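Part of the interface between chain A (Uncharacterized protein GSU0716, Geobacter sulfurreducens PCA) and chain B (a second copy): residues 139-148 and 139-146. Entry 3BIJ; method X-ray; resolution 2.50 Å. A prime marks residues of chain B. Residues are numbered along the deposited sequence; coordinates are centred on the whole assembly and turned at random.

Chain A 139-148: TVVKMAYYNG
Chain B, residues 139-146: TVVKMAYY

Two short helices, residues 140-145 of chain A and 140-146 of chain B, pack side by side with their N-to-C directions only 13° apart and their axes 8.3 Å apart at closest approach. The register matches Val141 with its own copy (Val141 CA to Val141′ CA, 5.1 Å), then crosses over: Ala144 CA lies 5.6 Å from Tyr145′ CA and Tyr145 CA 5.4 Å from Ala144′ CA. Backbone torsions are helical, with phi near -60° and psi between -28° and -56° from residue 140 to 145 in both chains.

Hydrogen bonding stays within each stretch. Each helix begins after a threonine with phi/psi of -100/176° and a p rotamer, which brings Thr139 OG1 to 3.5 Å from Val141 N and Thr139′ OG1 to 3.5 Å from Val141′ N, weak capping bonds in both cases. Regular helical bonds follow, including Ala144 N to Val140 O (2.7 Å) and Tyr145 N to Val141 O (3.0 Å), with the same distances in chain B. In chain A, Tyr146 (phi -83°, psi 10°) leaves the helix and a type I turn runs from Tyr145 to Gly148; separately, Asn147 N donates to Ala144 O at 3.2 Å.

The contact is mostly apolar, and no hydrogen bond crosses it. At its centre the small alanine side chains point toward the opposing stretch, and Ala144 CB approaches Ala144′ CB to 3.4 Å, a tight methyl-methyl contact that accompanies the close helix spacing. Toward the N termini, valines form a hydrophobic cluster: Val141 CG1 lies 3.8 Å from Val141′ CG1 and 3.7 Å from Val140′ CG1, while Val140 CG1 is 3.9 Å from Val141′ CG1. Val140 and Val140′ are p rotamers (chi1 54°); Val141 and Val141′ are m (-48°).

Reciprocal CH-pi contacts join the alanines to the tyrosines. The CA-to-CB bonds of Tyr145 and Tyr145′ point away from the partner, but m rotamers (chi1 -77° and -76°), with chi2 of 116°, carry the ring ends nearer the partner, so that each ring lies over an alanine of the other chain. Ala144′ CB sits 3.9 Å from the centroid of the Tyr145 ring, 5° off its normal; Ala144 CB sits 4.0 Å from that of Tyr145′, 12° off. Each methyl thus faces the pi cloud almost squarely. Both tyrosine hydroxyls are hydrogen-bonded elsewhere in the structure.

In the turn of chain A, the CA-to-CB bond of Asn147 (chi1 -87°, m; chi2 -177°) points toward the other stretch, and Asn147 OD1 lies 3.9 Å from Tyr145′ OH, near the plane of that ring, without forming a hydrogen bond.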

# COMPACT_ATOMS: atom_id res chain seq x y z
N THR A 139 3.07 -17.69 17.46
CA THR A 139 4.40 -18.01 16.95
C THR A 139 4.91 -16.94 15.98
O THR A 139 4.19 -15.99 15.67
CB THR A 139 4.41 -19.39 16.23
OG1 THR A 139 3.62 -19.33 15.04
CG2 THR A 139 3.85 -20.46 17.15
N VAL A 140 6.15 -17.10 15.52
CA VAL A 140 6.74 -16.14 14.60
C VAL A 140 5.92 -15.99 13.32
O VAL A 140 5.91 -14.94 12.69
CB VAL A 140 8.20 -16.53 14.24
CG1 VAL A 140 8.26 -17.96 13.72
CG2 VAL A 140 8.78 -15.56 13.23
N VAL A 141 5.20 -17.05 12.94
CA VAL A 141 4.39 -16.98 11.73
C VAL A 141 3.29 -15.91 11.84
O VAL A 141 2.96 -15.23 10.87
CB VAL A 141 3.74 -18.34 11.42
CG1 VAL A 141 4.79 -19.43 11.50
CG2 VAL A 141 2.61 -18.61 12.38
N LYS A 142 2.71 -15.77 13.04
CA LYS A 142 1.67 -14.79 13.25
C LYS A 142 2.32 -13.43 13.17
O LYS A 142 1.78 -12.50 12.55
CB LYS A 142 1.03 -14.95 14.64
CG LYS A 142 -0.14 -13.99 14.87
CD LYS A 142 -0.69 -14.04 16.29
CE LYS A 142 -1.34 -15.38 16.60
NZ LYS A 142 -2.01 -15.38 17.93
N MSE A 143 3.48 -13.31 13.79
CA MSE A 143 4.23 -12.07 13.78
C MSE A 143 4.57 -11.71 12.34
O MSE A 143 4.54 -10.54 11.96
CB MSE A 143 5.51 -12.23 14.61
CG MSE A 143 5.63 -11.23 15.76
SE MSE A 143 4.09 -11.19 16.94
CE MSE A 143 3.10 -9.71 16.11
N ALA A 144 4.89 -12.73 11.56
CA ALA A 144 5.24 -12.57 10.15
C ALA A 144 4.09 -11.94 9.37
O ALA A 144 4.27 -10.93 8.70
CB ALA A 144 5.59 -13.93 9.56
N TYR A 145 2.91 -12.56 9.44
CA TYR A 145 1.75 -12.05 8.74
C TYR A 145 1.36 -10.65 9.18
O TYR A 145 0.96 -9.84 8.36
CB TYR A 145 0.56 -12.98 8.95
CG TYR A 145 0.60 -14.25 8.13
CD1 TYR A 145 0.69 -15.50 8.76
CD2 TYR A 145 0.48 -14.22 6.74
CE1 TYR A 145 0.66 -16.67 8.02
CE2 TYR A 145 0.45 -15.39 5.99
CZ TYR A 145 0.53 -16.61 6.63
OH TYR A 145 0.43 -17.78 5.91
N TYR A 146 1.48 -10.36 10.48
CA TYR A 146 1.13 -9.05 11.00
C TYR A 146 2.21 -7.98 10.85
O TYR A 146 2.07 -6.89 11.40
CB TYR A 146 0.68 -9.15 12.46
CG TYR A 146 -0.78 -9.55 12.65
CD1 TYR A 146 -1.81 -8.67 12.31
CD2 TYR A 146 -1.12 -10.80 13.15
CE1 TYR A 146 -3.16 -9.05 12.46
CE2 TYR A 146 -2.45 -11.19 13.30
CZ TYR A 146 -3.47 -10.31 12.96
OH TYR A 146 -4.78 -10.70 13.11
N ASN A 147 3.27 -8.28 10.10
CA ASN A 147 4.32 -7.27 9.87
C ASN A 147 4.10 -6.50 8.56
O ASN A 147 4.79 -5.51 8.29
CB ASN A 147 5.71 -7.91 9.88
CG ASN A 147 6.31 -8.00 11.28
OD1 ASN A 147 7.46 -8.44 11.46
ND2 ASN A 147 5.53 -7.59 12.29
N GLY A 148 3.15 -6.96 7.75
CA GLY A 148 2.86 -6.30 6.48
C GLY A 148 1.38 -6.34 6.10
O GLY A 148 0.67 -5.34 6.23
N THR B 139 10.42 -22.12 4.93
CA THR B 139 9.30 -22.44 5.81
C THR B 139 8.12 -21.50 5.60
O THR B 139 8.20 -20.55 4.81
CB THR B 139 9.74 -22.40 7.30
OG1 THR B 139 10.06 -21.05 7.68
CG2 THR B 139 10.96 -23.27 7.53
N VAL B 140 7.02 -21.76 6.29
CA VAL B 140 5.83 -20.94 6.18
C VAL B 140 6.11 -19.48 6.52
O VAL B 140 5.44 -18.59 6.01
CB VAL B 140 4.69 -21.48 7.08
CG1 VAL B 140 5.17 -21.62 8.53
CG2 VAL B 140 3.48 -20.57 7.01
N VAL B 141 7.09 -19.22 7.38
CA VAL B 141 7.41 -17.85 7.76
C VAL B 141 7.86 -17.04 6.55
O VAL B 141 7.56 -15.85 6.44
CB VAL B 141 8.49 -17.81 8.83
CG1 VAL B 141 8.15 -18.77 9.95
CG2 VAL B 141 9.83 -18.15 8.22
N LYS B 142 8.60 -17.67 5.64
CA LYS B 142 9.09 -16.98 4.45
C LYS B 142 7.88 -16.70 3.58
O LYS B 142 7.72 -15.62 3.02
CB LYS B 142 10.08 -17.84 3.66
CG LYS B 142 10.68 -17.12 2.45
CD LYS B 142 11.58 -18.00 1.59
CE LYS B 142 12.82 -18.45 2.31
NZ LYS B 142 13.75 -19.21 1.44
N MSE B 143 7.03 -17.71 3.48
CA MSE B 143 5.82 -17.59 2.68
C MSE B 143 4.96 -16.46 3.25
O MSE B 143 4.34 -15.70 2.51
CB MSE B 143 5.05 -18.92 2.71
CG MSE B 143 4.79 -19.50 1.32
SE MSE B 143 6.38 -19.70 0.19
CE MSE B 143 6.31 -18.02 -0.77
N ALA B 144 4.97 -16.36 4.58
CA ALA B 144 4.21 -15.34 5.29
C ALA B 144 4.66 -13.96 4.88
O ALA B 144 3.85 -13.14 4.44
CB ALA B 144 4.39 -15.53 6.79
N TYR B 145 5.95 -13.69 5.02
CA TYR B 145 6.51 -12.39 4.67
C TYR B 145 6.31 -12.02 3.20
O TYR B 145 6.05 -10.87 2.88
CB TYR B 145 8.00 -12.35 4.99
CG TYR B 145 8.32 -12.19 6.45
CD1 TYR B 145 8.98 -13.20 7.15
CD2 TYR B 145 8.02 -11.00 7.12
CE1 TYR B 145 9.36 -13.03 8.48
CE2 TYR B 145 8.39 -10.82 8.46
CZ TYR B 145 9.06 -11.83 9.13
OH TYR B 145 9.49 -11.64 10.42
N TYR B 146 6.41 -13.01 2.31
CA TYR B 146 6.25 -12.77 0.88
C TYR B 146 4.81 -12.89 0.37
O TYR B 146 4.55 -12.57 -0.79
CB TYR B 146 7.10 -13.75 0.07
CG TYR B 146 8.55 -13.36 -0.09
CD1 TYR B 146 8.92 -12.28 -0.87
CD2 TYR B 146 9.56 -14.09 0.55
CE1 TYR B 146 10.26 -11.92 -1.01
CE2 TYR B 146 10.89 -13.74 0.42
CZ TYR B 146 11.24 -12.66 -0.36
OH TYR B 146 12.56 -12.31 -0.46